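Local coordinates for FAD:protein FMN transferase (Vibrio cholerae, PDB 6NXI) that probably transfers the FMN moiety of FAD onto a threonine hydroxyl of target flavoproteins, releasing AMP, with magnesium as cofactor, at residues Glu45-Asp48 / Gln49-Tyr53; Ser57-Ser60 / Arg61-His65; Glu121-Asn124 / Ala125-Ile129; Met178-Gly182 / Gly183-Leu187; Cys265-Ala268 / Asp269-Thr273. All blocks are in the same frame, centred on the assembly; numbering follows the deposited sequence.

Contact 1 of 5, residues Glu45-Asp48 / Gln49-Tyr53. With FAD (flavin-adenine dinucleotide), chain B.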
# COMPACT_ATOMS: atom_id res chain seq x y z
N GLU A 45 -2.09 17.30 -0.36
CA GLU A 45 -0.62 17.40 -0.15
C GLU A 45 0.06 16.05 -0.46
O GLU A 45 1.13 16.03 -1.04
CB GLU A 45 -0.33 17.89 1.26
CG GLU A 45 1.15 18.07 1.56
CD GLU A 45 1.35 18.72 2.93
OE1 GLU A 45 0.81 18.18 3.92
OE2 GLU A 45 2.01 19.80 2.97
N VAL A 46 -0.48 14.93 0.04
CA VAL A 46 0.16 13.63 -0.24
C VAL A 46 0.24 13.45 -1.76
O VAL A 46 1.25 12.91 -2.26
CB VAL A 46 -0.62 12.49 0.42
CG1 VAL A 46 -0.07 11.16 -0.03
CG2 VAL A 46 -0.62 12.55 1.95
N ASN A 47 -0.84 13.79 -2.44
CA ASN A 47 -0.89 13.64 -3.93
C ASN A 47 0.12 14.59 -4.59
O ASN A 47 0.86 14.18 -5.49
CB ASN A 47 -2.30 13.87 -4.46
CG ASN A 47 -3.22 12.68 -4.27
OD1 ASN A 47 -3.19 11.77 -5.11
ND2 ASN A 47 -3.95 12.66 -3.17
N ASP A 48 0.21 15.82 -4.11
CA ASP A 48 1.19 16.80 -4.66
C ASP A 48 2.63 16.42 -4.33
O ASP A 48 3.54 16.95 -5.01
CB ASP A 48 0.79 18.19 -4.19
CG ASP A 48 -0.44 18.74 -4.91
OD1 ASP A 48 -0.74 18.27 -6.02
OD2 ASP A 48 -1.06 19.63 -4.36
N GLN A 49 2.87 15.63 -3.30
CA GLN A 49 4.22 15.13 -2.97
C GLN A 49 4.51 13.87 -3.78
O GLN A 49 5.64 13.68 -4.21
CB GLN A 49 4.30 14.93 -1.47
CG GLN A 49 4.32 16.24 -0.71
CD GLN A 49 4.20 16.04 0.77
OE1 GLN A 49 3.61 15.07 1.25
NE2 GLN A 49 4.56 17.12 1.49
N MET A 50 3.54 12.96 -3.88
CA MET A 50 3.89 11.55 -4.17
C MET A 50 3.06 10.91 -5.30
O MET A 50 3.29 9.69 -5.52
CB MET A 50 3.80 10.73 -2.88
CG MET A 50 4.98 11.15 -1.93
SD MET A 50 4.95 10.28 -0.35
CE MET A 50 4.48 11.54 0.84
N SER A 51 2.16 11.64 -5.97
CA SER A 51 1.40 11.09 -7.12
C SER A 51 2.29 10.95 -8.36
O SER A 51 2.77 11.97 -8.85
CB SER A 51 0.19 11.87 -7.47
OG SER A 51 -0.51 11.24 -8.60
N THR A 52 2.42 9.75 -8.92
CA THR A 52 3.07 9.61 -10.25
C THR A 52 2.25 10.22 -11.37
O THR A 52 2.84 10.41 -12.47
CB THR A 52 3.35 8.14 -10.57
OG1 THR A 52 2.09 7.48 -10.41
CG2 THR A 52 4.48 7.61 -9.71
N TYR A 53 0.94 10.45 -11.18
CA TYR A 53 -0.03 10.87 -12.23
C TYR A 53 -0.08 12.40 -12.34
O TYR A 53 -0.65 12.90 -13.29
CB TYR A 53 -1.42 10.29 -11.95
CG TYR A 53 -1.50 8.79 -12.10
CD1 TYR A 53 -1.99 8.21 -13.27
CD2 TYR A 53 -1.13 7.99 -11.04
CE1 TYR A 53 -2.11 6.82 -13.34
CE2 TYR A 53 -1.18 6.62 -11.13
CZ TYR A 53 -1.69 6.04 -12.27
OH TYR A 53 -1.74 4.66 -12.26
PA FAD B . -0.58 -2.44 -3.76
O1A FAD B . -0.81 -3.90 -3.87
O2A FAD B . -0.53 -1.81 -2.42
O5B FAD B . 0.74 -2.02 -4.56
C5B FAD B . 0.68 -2.25 -5.99
C4B FAD B . 1.16 -1.05 -6.75
O4B FAD B . 2.54 -0.72 -6.45
C3B FAD B . 1.11 -1.28 -8.26
O3B FAD B . -0.14 -0.82 -8.78
C2B FAD B . 2.32 -0.49 -8.78
O2B FAD B . 2.02 0.88 -8.92
C1B FAD B . 3.32 -0.68 -7.64
N9A FAD B . 4.13 -1.88 -7.68
C8A FAD B . 3.93 -3.05 -8.43
N7A FAD B . 4.79 -3.98 -8.10
C5A FAD B . 5.62 -3.43 -7.15
C6A FAD B . 6.74 -3.94 -6.46
N6A FAD B . 7.19 -5.20 -6.58
N1A FAD B . 7.30 -3.13 -5.54
C2A FAD B . 6.83 -1.87 -5.41
N3A FAD B . 5.78 -1.28 -6.00
C4A FAD B . 5.22 -2.13 -6.88
N1 FAD B . -4.37 6.10 -9.78
C2 FAD B . -4.96 6.80 -10.81
O2 FAD B . -5.59 6.20 -11.71
N3 FAD B . -4.91 8.16 -10.87
C4 FAD B . -4.25 8.91 -9.92
O4 FAD B . -4.19 10.12 -10.02
C4X FAD B . -3.60 8.21 -8.85
N5 FAD B . -2.95 8.90 -7.94
C5X FAD B . -2.33 8.20 -6.92
C6 FAD B . -1.61 8.92 -5.95
C7 FAD B . -0.96 8.31 -4.90
C7M FAD B . -0.21 9.14 -3.89
C8 FAD B . -1.05 6.90 -4.79
C8M FAD B . -0.36 6.16 -3.67
C9 FAD B . -1.76 6.17 -5.75
C9A FAD B . -2.42 6.80 -6.82
N10 FAD B . -3.12 6.10 -7.81
C10 FAD B . -3.73 6.77 -8.85
C1' FAD B . -3.28 4.64 -7.71
C2' FAD B . -2.09 3.84 -8.09
O2' FAD B . -1.79 4.03 -9.47
C3' FAD B . -2.37 2.35 -7.85
O3' FAD B . -3.43 1.87 -8.65
C4' FAD B . -2.79 2.02 -6.43
O4' FAD B . -2.02 2.79 -5.52
C5' FAD B . -2.71 0.53 -6.15
O5' FAD B . -2.91 0.33 -4.73
P FAD B . -3.16 -1.14 -4.19
O1P FAD B . -4.13 -1.86 -5.02
O2P FAD B . -3.35 -0.90 -2.71
O3P FAD B . -1.74 -1.74 -4.55
O HOH W 1 -3.18 11.96 -8.02

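Contact 2 of 5, residues Ser57-Ser60 / Arg61-His65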
# COMPACT_ATOMS: atom_id res chain seq x y z
N SER A 57 4.13 16.89 -9.36
CA SER A 57 4.33 16.42 -7.97
C SER A 57 5.83 16.37 -7.68
O SER A 57 6.62 16.33 -8.63
CB SER A 57 3.65 15.08 -7.71
OG SER A 57 4.36 14.07 -8.43
N GLU A 58 6.23 16.42 -6.42
CA GLU A 58 7.66 16.30 -6.03
C GLU A 58 8.22 15.00 -6.61
O GLU A 58 9.32 15.00 -7.15
CB GLU A 58 7.89 16.12 -4.54
CG GLU A 58 7.77 17.35 -3.71
CD GLU A 58 8.60 17.12 -2.45
OE1 GLU A 58 8.50 16.02 -1.85
OE2 GLU A 58 9.35 18.02 -2.12
N LEU A 59 7.45 13.93 -6.53
CA LEU A 59 7.97 12.64 -7.01
C LEU A 59 8.09 12.67 -8.53
O LEU A 59 9.08 12.12 -9.04
CB LEU A 59 7.03 11.52 -6.58
CG LEU A 59 7.41 10.14 -7.10
CD1 LEU A 59 8.69 9.68 -6.47
CD2 LEU A 59 6.27 9.16 -6.80
N SER A 60 7.15 13.28 -9.24
CA SER A 60 7.24 13.29 -10.73
C SER A 60 8.41 14.19 -11.12
O SER A 60 9.16 13.83 -12.03
CB SER A 60 5.98 13.71 -11.37
OG SER A 60 5.00 12.69 -11.15
N ARG A 61 8.58 15.29 -10.41
CA ARG A 61 9.75 16.16 -10.72
C ARG A 61 11.05 15.38 -10.47
O ARG A 61 12.02 15.60 -11.26
CB ARG A 61 9.63 17.48 -9.95
CG ARG A 61 8.45 18.29 -10.48
CD ARG A 61 8.40 19.65 -9.86
NE ARG A 61 7.55 19.67 -8.69
CZ ARG A 61 7.95 19.80 -7.41
NH1 ARG A 61 9.24 19.90 -7.09
NH2 ARG A 61 7.04 19.80 -6.47
N PHE A 62 11.12 14.51 -9.47
CA PHE A 62 12.31 13.64 -9.27
C PHE A 62 12.45 12.68 -10.46
O PHE A 62 13.56 12.45 -10.93
CB PHE A 62 12.28 12.88 -7.96
CG PHE A 62 13.47 11.99 -7.75
CD1 PHE A 62 14.75 12.52 -7.70
CD2 PHE A 62 13.32 10.62 -7.65
CE1 PHE A 62 15.85 11.71 -7.49
CE2 PHE A 62 14.43 9.81 -7.46
CZ PHE A 62 15.69 10.35 -7.36
N ASN A 63 11.34 12.08 -10.89
CA ASN A 63 11.36 11.15 -12.05
C ASN A 63 11.84 11.92 -13.27
O ASN A 63 12.54 11.29 -14.10
CB ASN A 63 9.99 10.47 -12.22
CG ASN A 63 9.72 9.52 -11.08
OD1 ASN A 63 10.65 9.07 -10.41
ND2 ASN A 63 8.44 9.22 -10.84
N GLN A 64 11.49 13.20 -13.41
CA GLN A 64 11.89 14.04 -14.58
C GLN A 64 13.34 14.51 -14.45
O GLN A 64 13.94 14.86 -15.50
CB GLN A 64 10.94 15.21 -14.77
CG GLN A 64 9.54 14.75 -15.12
CD GLN A 64 8.49 15.73 -14.67
OE1 GLN A 64 8.78 16.91 -14.52
NE2 GLN A 64 7.28 15.24 -14.44
N HIS A 65 13.91 14.46 -13.25
CA HIS A 65 15.30 14.91 -12.96
C HIS A 65 16.31 13.93 -13.60
O HIS A 65 16.11 12.73 -13.47
CB HIS A 65 15.40 15.03 -11.44
CG HIS A 65 16.72 15.47 -10.92
ND1 HIS A 65 17.11 16.78 -10.99
CD2 HIS A 65 17.69 14.80 -10.25
CE1 HIS A 65 18.28 16.91 -10.40
NE2 HIS A 65 18.68 15.72 -9.95
O HOH W 2 6.07 10.51 -12.41

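Contact 3 of 5, residues Glu121-Asn124 / Ala125-Ile129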
# COMPACT_ATOMS: atom_id res chain seq x y z
N GLU A 121 12.64 -7.57 -25.91
CA GLU A 121 13.60 -6.44 -26.03
C GLU A 121 13.10 -5.20 -25.30
O GLU A 121 13.91 -4.55 -24.61
CB GLU A 121 13.88 -6.08 -27.48
CG GLU A 121 14.68 -7.14 -28.18
CD GLU A 121 13.90 -8.29 -28.78
OE1 GLU A 121 12.67 -8.47 -28.46
OE2 GLU A 121 14.51 -9.01 -29.59
N GLU A 122 11.82 -4.83 -25.43
CA GLU A 122 11.26 -3.67 -24.70
C GLU A 122 11.31 -3.96 -23.20
O GLU A 122 11.60 -3.02 -22.40
CB GLU A 122 9.83 -3.36 -25.14
CG GLU A 122 9.32 -2.05 -24.54
CD GLU A 122 8.01 -1.46 -25.06
OE1 GLU A 122 7.08 -2.24 -25.33
OE2 GLU A 122 7.90 -0.20 -25.14
N LEU A 123 10.95 -5.19 -22.83
CA LEU A 123 10.93 -5.56 -21.39
C LEU A 123 12.37 -5.38 -20.85
O LEU A 123 12.55 -4.76 -19.80
CB LEU A 123 10.44 -7.00 -21.23
CG LEU A 123 10.51 -7.57 -19.83
CD1 LEU A 123 9.69 -6.71 -18.88
CD2 LEU A 123 10.02 -9.00 -19.80
N ASN A 124 13.35 -5.95 -21.55
CA ASN A 124 14.76 -5.94 -21.09
C ASN A 124 15.24 -4.50 -20.97
O ASN A 124 15.97 -4.21 -20.01
CB ASN A 124 15.67 -6.82 -21.95
CG ASN A 124 15.47 -8.29 -21.65
OD1 ASN A 124 14.91 -8.65 -20.63
ND2 ASN A 124 15.86 -9.14 -22.58
N ALA A 125 14.87 -3.62 -21.89
CA ALA A 125 15.24 -2.18 -21.82
C ALA A 125 14.66 -1.54 -20.55
O ALA A 125 15.31 -0.71 -19.91
CB ALA A 125 14.76 -1.46 -23.05
N ARG A 126 13.44 -1.92 -20.17
CA ARG A 126 12.83 -1.30 -18.96
C ARG A 126 13.44 -1.89 -17.70
O ARG A 126 13.60 -1.14 -16.74
CB ARG A 126 11.32 -1.53 -18.96
CG ARG A 126 10.61 -0.84 -20.11
CD ARG A 126 10.18 0.57 -19.83
NE ARG A 126 9.46 1.07 -21.00
CZ ARG A 126 8.25 1.65 -20.99
NH1 ARG A 126 7.58 1.83 -19.86
NH2 ARG A 126 7.75 2.11 -22.12
N ARG A 127 13.71 -3.19 -17.68
CA ARG A 127 14.41 -3.85 -16.55
C ARG A 127 15.77 -3.22 -16.33
O ARG A 127 16.15 -3.05 -15.16
CB ARG A 127 14.56 -5.35 -16.77
CG ARG A 127 13.25 -6.10 -16.72
CD ARG A 127 13.41 -7.51 -17.16
NE ARG A 127 13.97 -8.34 -16.12
CZ ARG A 127 14.46 -9.55 -16.34
NH1 ARG A 127 14.52 -10.04 -17.57
NH2 ARG A 127 14.90 -10.26 -15.33
N ALA A 128 16.44 -2.77 -17.39
CA ALA A 128 17.80 -2.22 -17.27
C ALA A 128 17.77 -0.89 -16.52
O ALA A 128 18.86 -0.47 -16.08
CB ALA A 128 18.43 -2.05 -18.63
N ILE A 129 16.63 -0.20 -16.46
CA ILE A 129 16.51 1.12 -15.79
C ILE A 129 15.70 0.97 -14.49
O ILE A 129 15.15 1.96 -14.07
CB ILE A 129 15.93 2.18 -16.74
CG1 ILE A 129 14.54 1.79 -17.26
CG2 ILE A 129 16.89 2.47 -17.87
CD1 ILE A 129 13.76 2.90 -17.92

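Contact 4 of 5, residues Met178-Gly182 / Gly183-Leu187. With MG (magnesium ion), chain D.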
# COMPACT_ATOMS: atom_id res chain seq x y z
N MET A 178 -12.24 5.08 12.22
CA MET A 178 -11.78 4.17 11.13
C MET A 178 -11.42 5.07 9.96
O MET A 178 -12.29 5.85 9.54
CB MET A 178 -12.84 3.19 10.66
CG MET A 178 -12.43 2.51 9.36
SD MET A 178 -13.79 1.56 8.65
CE MET A 178 -13.91 0.34 9.94
N VAL A 179 -10.15 5.05 9.52
CA VAL A 179 -9.71 5.76 8.31
C VAL A 179 -9.49 4.71 7.22
O VAL A 179 -8.69 3.80 7.50
CB VAL A 179 -8.42 6.53 8.58
CG1 VAL A 179 -7.89 7.15 7.33
CG2 VAL A 179 -8.66 7.57 9.69
N GLU A 180 -10.13 4.82 6.07
CA GLU A 180 -9.97 3.84 4.97
C GLU A 180 -9.73 4.61 3.66
O GLU A 180 -10.50 5.53 3.34
CB GLU A 180 -11.20 2.94 4.91
CG GLU A 180 -11.16 1.92 3.77
CD GLU A 180 -11.91 2.35 2.54
OE1 GLU A 180 -13.14 2.63 2.67
OE2 GLU A 180 -11.29 2.52 1.49
N ILE A 181 -8.62 4.33 2.98
CA ILE A 181 -8.35 4.87 1.63
C ILE A 181 -8.04 3.73 0.68
O ILE A 181 -7.11 2.99 0.91
CB ILE A 181 -7.18 5.85 1.67
CG1 ILE A 181 -7.39 6.97 2.70
CG2 ILE A 181 -6.94 6.41 0.30
CD1 ILE A 181 -6.16 7.90 2.81
N GLY A 182 -8.88 3.55 -0.34
CA GLY A 182 -8.69 2.48 -1.31
C GLY A 182 -8.51 1.13 -0.63
O GLY A 182 -7.63 0.34 -1.07
N GLY A 183 -9.16 0.87 0.51
CA GLY A 183 -9.09 -0.42 1.19
C GLY A 183 -8.01 -0.54 2.25
O GLY A 183 -8.07 -1.53 3.02
N GLU A 184 -7.06 0.40 2.32
CA GLU A 184 -6.04 0.41 3.39
C GLU A 184 -6.69 1.11 4.59
O GLU A 184 -7.41 2.13 4.36
CB GLU A 184 -4.82 1.22 2.97
CG GLU A 184 -3.69 0.34 2.41
CD GLU A 184 -4.05 -0.70 1.38
OE1 GLU A 184 -3.77 -0.46 0.18
OE2 GLU A 184 -4.67 -1.77 1.75
N ILE A 185 -6.57 0.52 5.76
CA ILE A 185 -7.35 0.93 6.95
C ILE A 185 -6.45 1.22 8.15
O ILE A 185 -5.48 0.52 8.42
CB ILE A 185 -8.38 -0.15 7.26
CG1 ILE A 185 -9.33 -0.35 6.10
CG2 ILE A 185 -9.09 0.19 8.56
CD1 ILE A 185 -10.22 -1.58 6.27
N ARG A 186 -6.87 2.18 8.94
CA ARG A 186 -6.32 2.32 10.29
C ARG A 186 -7.46 2.60 11.27
O ARG A 186 -8.32 3.43 10.95
CB ARG A 186 -5.27 3.42 10.36
CG ARG A 186 -4.63 3.50 11.73
CD ARG A 186 -3.26 4.16 11.62
NE ARG A 186 -2.92 4.69 12.92
CZ ARG A 186 -1.93 5.54 13.14
NH1 ARG A 186 -1.20 5.99 12.13
NH2 ARG A 186 -1.72 5.95 14.39
N LEU A 187 -7.42 1.92 12.41
CA LEU A 187 -8.52 1.93 13.41
C LEU A 187 -8.02 2.40 14.76
O LEU A 187 -6.87 2.10 15.14
CB LEU A 187 -9.01 0.50 13.61
CG LEU A 187 -9.41 -0.29 12.38
CD1 LEU A 187 -9.76 -1.72 12.77
CD2 LEU A 187 -10.57 0.43 11.67
MG MG D . -1.90 -0.79 -1.10
O HOH W 3 -1.11 1.37 -1.61
O HOH W 4 -1.79 -3.13 -0.01

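Contact 5 of 5, residues Cys265-Ala268 / Asp269-Thr273. With MG (magnesium ion), chain C; MG (magnesium ion), chain D; FAD (flavin-adenine dinucleotide), chain B.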
# COMPACT_ATOMS: atom_id res chain seq x y z
N CYS A 265 -0.05 2.23 8.90
CA CYS A 265 -0.68 1.83 7.63
C CYS A 265 0.35 1.89 6.51
O CYS A 265 0.39 0.99 5.67
CB CYS A 265 -1.92 2.64 7.34
SG CYS A 265 -2.95 1.82 6.09
N MET A 266 1.20 2.87 6.50
CA MET A 266 2.31 2.93 5.51
C MET A 266 3.08 1.60 5.52
O MET A 266 3.32 0.95 4.44
CB MET A 266 3.25 4.08 5.84
CG MET A 266 4.45 4.07 4.96
SD MET A 266 5.67 5.36 5.25
CE MET A 266 6.11 5.08 6.95
N THR A 267 3.47 1.15 6.69
CA THR A 267 4.28 -0.07 6.86
C THR A 267 3.45 -1.29 6.46
O THR A 267 3.98 -2.15 5.70
CB THR A 267 4.83 -0.16 8.28
OG1 THR A 267 5.65 1.00 8.45
CG2 THR A 267 5.62 -1.44 8.44
N ALA A 268 2.20 -1.37 6.89
CA ALA A 268 1.35 -2.52 6.54
C ALA A 268 1.18 -2.59 5.02
O ALA A 268 1.26 -3.70 4.46
CB ALA A 268 0.01 -2.48 7.17
N ASP A 269 1.04 -1.43 4.37
CA ASP A 269 0.81 -1.33 2.90
C ASP A 269 2.01 -1.89 2.15
O ASP A 269 1.81 -2.75 1.24
CB ASP A 269 0.49 0.13 2.56
CG ASP A 269 -0.16 0.36 1.21
OD1 ASP A 269 -0.51 -0.64 0.54
OD2 ASP A 269 -0.24 1.55 0.81
N GLY A 270 3.21 -1.41 2.45
CA GLY A 270 4.45 -1.91 1.83
C GLY A 270 4.62 -3.40 2.07
O GLY A 270 4.98 -4.13 1.12
N LEU A 271 4.37 -3.84 3.29
CA LEU A 271 4.57 -5.27 3.66
C LEU A 271 3.64 -6.18 2.90
O LEU A 271 4.11 -7.23 2.39
CB LEU A 271 4.40 -5.44 5.17
CG LEU A 271 5.63 -5.04 5.96
CD1 LEU A 271 5.30 -5.07 7.43
CD2 LEU A 271 6.83 -5.93 5.68
N ALA A 272 2.38 -5.79 2.77
CA ALA A 272 1.41 -6.69 2.13
C ALA A 272 1.88 -6.95 0.69
O ALA A 272 1.83 -8.12 0.25
CB ALA A 272 0.03 -6.08 2.20
N THR A 273 2.30 -5.91 -0.04
CA THR A 273 2.70 -6.10 -1.45
C THR A 273 4.01 -6.91 -1.47
O THR A 273 4.19 -7.82 -2.30
CB THR A 273 2.82 -4.74 -2.17
OG1 THR A 273 1.62 -3.95 -2.00
CG2 THR A 273 3.12 -4.98 -3.63
MG MG C . 1.24 -1.95 -0.83
MG MG D . -1.90 -0.79 -1.10
PA FAD B . -0.58 -2.44 -3.76
O1A FAD B . -0.81 -3.90 -3.87
O2A FAD B . -0.53 -1.81 -2.42
O5B FAD B . 0.74 -2.02 -4.56
C5B FAD B . 0.68 -2.25 -5.99
C4B FAD B . 1.16 -1.05 -6.75
O4B FAD B . 2.54 -0.72 -6.45
C3B FAD B . 1.11 -1.28 -8.26
O3B FAD B . -0.14 -0.82 -8.78
C2B FAD B . 2.32 -0.49 -8.78
O2B FAD B . 2.02 0.88 -8.92
C1B FAD B . 3.32 -0.68 -7.64
N9A FAD B . 4.13 -1.88 -7.68
C8A FAD B . 3.93 -3.05 -8.43
N7A FAD B . 4.79 -3.98 -8.10
C5A FAD B . 5.62 -3.43 -7.15
C6A FAD B . 6.74 -3.94 -6.46
N6A FAD B . 7.19 -5.20 -6.58
N1A FAD B . 7.30 -3.13 -5.54
C2A FAD B . 6.83 -1.87 -5.41
N3A FAD B . 5.78 -1.28 -6.00
C4A FAD B . 5.22 -2.13 -6.88
N1 FAD B . -4.37 6.10 -9.78
C2 FAD B . -4.96 6.80 -10.81
O2 FAD B . -5.59 6.20 -11.71
N3 FAD B . -4.91 8.16 -10.87
C4 FAD B . -4.25 8.91 -9.92
O4 FAD B . -4.19 10.12 -10.02
C4X FAD B . -3.60 8.21 -8.85
N5 FAD B . -2.95 8.90 -7.94
C5X FAD B . -2.33 8.20 -6.92
C6 FAD B . -1.61 8.92 -5.95
C7 FAD B . -0.96 8.31 -4.90
C7M FAD B . -0.21 9.14 -3.89
C8 FAD B . -1.05 6.90 -4.79
C8M FAD B . -0.36 6.16 -3.67
C9 FAD B . -1.76 6.17 -5.75
C9A FAD B . -2.42 6.80 -6.82
N10 FAD B . -3.12 6.10 -7.81
C10 FAD B . -3.73 6.77 -8.85
C1' FAD B . -3.28 4.64 -7.71
C2' FAD B . -2.09 3.84 -8.09
O2' FAD B . -1.79 4.03 -9.47
C3' FAD B . -2.37 2.35 -7.85
O3' FAD B . -3.43 1.87 -8.65
C4' FAD B . -2.79 2.02 -6.43
O4' FAD B . -2.02 2.79 -5.52
C5' FAD B . -2.71 0.53 -6.15
O5' FAD B . -2.91 0.33 -4.73
P FAD B . -3.16 -1.14 -4.19
O1P FAD B . -4.13 -1.86 -5.02
O2P FAD B . -3.35 -0.90 -2.71
O3P FAD B . -1.74 -1.74 -4.55
O HOH W 3 -1.11 1.37 -1.61
O HOH W 4 -1.79 -3.13 -0.01

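Contact 1 of 5, residues Glu45-Asp48 / Gln49-Tyr53
E45 and Q49 meet one helical turn apart, E45 with its CG anti to the backbone N (chi1 -178°) and Q49 with its CG beside its own N (chi1 -71°), which lays the two extended chains obliquely across each other. The carboxylate and amide planes are nearly parallel, 8° apart, and the closest approach is E45 CG to Q49 NE2 at 3.5 Å. This is the C-terminal end of helix 32-50, where the chain turns off to form one wall of the FAD pocket. The last turns are tied by Q49 N to E45 O, M50 N to V46 O and S51 N to N47 O. Beyond them S51 makes an ST turn, its OG accepting from Y53 N at 3.1 Å. That turn brings the Y53 ring flat over the pyrimidine part of the flavin, FAD N3 lying over its centre, 3.6 Å above the ring plane. N47 sends ND2 back to L43 O and T14 OG1, while its OD1 faces the benzenoid side of the flavin, 3.4 Å from FAD C6. Water 1 stands within hydrogen-bonding distance of N47 OD1 and FAD O4, each at 2.9 Å, and of S51 OG at 2.8 Å.

Contact 2 of 5, residues Ser57-Ser60 / Arg61-His65
The guanidinium of R61 lies with one face over the start of helix 58-64: E58 CA sits 3.6 Å above its plane, offset toward the rim, and S57 O and E58 N lie over the same group. In one of two conformers, E58 keeps its carboxylate turned 67° from it and approaches through CG, 3.8 Å from R61 NH2, without a salt bridge, while its OE1 bonds to T77 and S74. A bend at chi3 (-93°) folds the arginine back along the helix, where its NE bonds to D56 O. S57 is the N-cap, its OG accepting from S60 N at 3.0 Å and also hydrogen-bonded to S51 O, and R61 N to S57 O at 2.8 Å begins the run of helical bonds. Q64 passes close to the S60 carbonyl, its CG 3.2 Å from S60 O, and its NE2 reaches K55 O. Water 2 donates to S60 OG at 2.7 Å and accepts from N63 ND2 at 3.1 Å; S60 OG also bonds to R54 O and N63 OD1 to V151 N. R61 NE and Q64 NE2 thus tie the first turns to carbonyls of the preceding loop, neutral acceptors that supplement the serine cap.

Contact 3 of 5, residues Glu121-Asn124 / Ala125-Ile129
L123 and R127 form the close-packed part of this short helix: the arginine's aliphatic stem crosses the leucine, R127 CD lying 3.9 Å from L123 CG. Beneath them R127 N bonds to L123 O at 2.9 Å and nearly straight (168°). The polar ends are held less firmly. N124 and R127 run side by side in the same direction, and N124 OD1 meets R127 NH1 at the guanidinium edge in a weak 3.4 Å bond, the two planes turned 42° apart. E122 and R126 also point the same way, but their salt bridge, E122 OE2 to R126 NH2 in one of two E122 conformers, is long, 3.8 Å. Their stronger ion pairs lie elsewhere, E122 with R113 and R126 with E111. E121, N124, A125 and A128 make up the exposed side. Helix 120-127 rests at the protein surface against helix 100-105, L123 and R126 packing on L102 and E122 and R126 on L105, while W106 and R249 from loops also touch L123.

Contact 4 of 5, residues Met178-Gly182 / Gly183-Leu187
E180 reaches over the turn of its own hairpin. Its CB lies 4.0 Å from I185 CG1 and its CG 3.7 Å from the same atom; a bend at chi2 (-97°) then swings CD toward the turn, and OE2 accepts from G183 N at 2.9 Å. The donor comes from the anti side, 27° out of the carboxylate plane, while OE1 takes a bond from N20 ND2. On the same face of the sheet M178 lies alongside L187, M178 CG touching L187 CD2 at 3.6 Å. The strands are paired by V179 with R186 and I181 with E184, each joined by two backbone bonds. Between I181 and E184, G182 and G183 form the centre of a type I' turn, both with positive phi; at the angles of G183 a CB would clash with G182 O. The other face, with V179, I181, E184 and R186, turns to helix 157-171, where R186 pairs with D163. On this face E184 OE1 binds the chain D magnesium at 2.3 Å, and OE2 accepts from T224 N, which helps fix the carboxylate. This is an antiparallel beta hairpin in the middle of the large sheet, delivering a ligand to the metal site beside FAD.

Contact 5 of 5, residues Cys265-Ala268 / Asp269-Thr273
Regular i to i+4 bonds run through this part of helix 265-278, from D269 N to C265 O at 2.8 Å through to A272 N to A268 O, with G270 N to M266 O almost straight at 175°. T267 and L271 lie side by side pointing the same way, T267 CG2 touching L271 CD1 at 3.8 Å, and T267 OG1 turns to E83. D269 also packs back on the first turn, its CB 3.2 Å from C265 O. Its CG is anti to the backbone N (chi1 -163°), carrying the carboxylate out to two magnesium ions. OD1 bridges them, 2.2 Å from the chain D ion and 2.6 Å from the chain C ion, while D269 O also binds the latter. OD2 accepts from G159 N and from water 3, itself a ligand of the chain D ion; these bonds help fix how the carboxylate is rotated. One turn on, T273 OG1 binds the chain C magnesium at 2.3 Å. FAD O2A bridges the ions from the ligand side, and FAD O2P joins it on the chain D ion. The backbone O of T155 completes the protein ligands of the chain C ion, and E184 OE1 those of the chain D ion. The two magnesium ions probably offset the negative charge of the pyrophosphate; this is the dinuclear magnesium site of an ApbE flavin transferase.

Contacts 1, 4 and 5 gather round a single FAD, contact 1 at the flavin end and contacts 4 and 5 at the pyrophosphate. The latter two have centres about 12 Å apart and share the chain D magnesium and waters 3 and 4; E184 OE1 and D269 OD1 stand 3.3 Å apart as neighbouring ligands of that ion. Contact 2 backs contact 1 without touching the cofactor: its centre is about 10 Å away, and S51 O lies 2.7 Å from S57 OG in a probable hydrogen bond, with L59 N similarly near Q49 O. Contact 3 stays apart, its centre about 35 Å from that of contact 4, although R127 comes within about 12 Å of FAD.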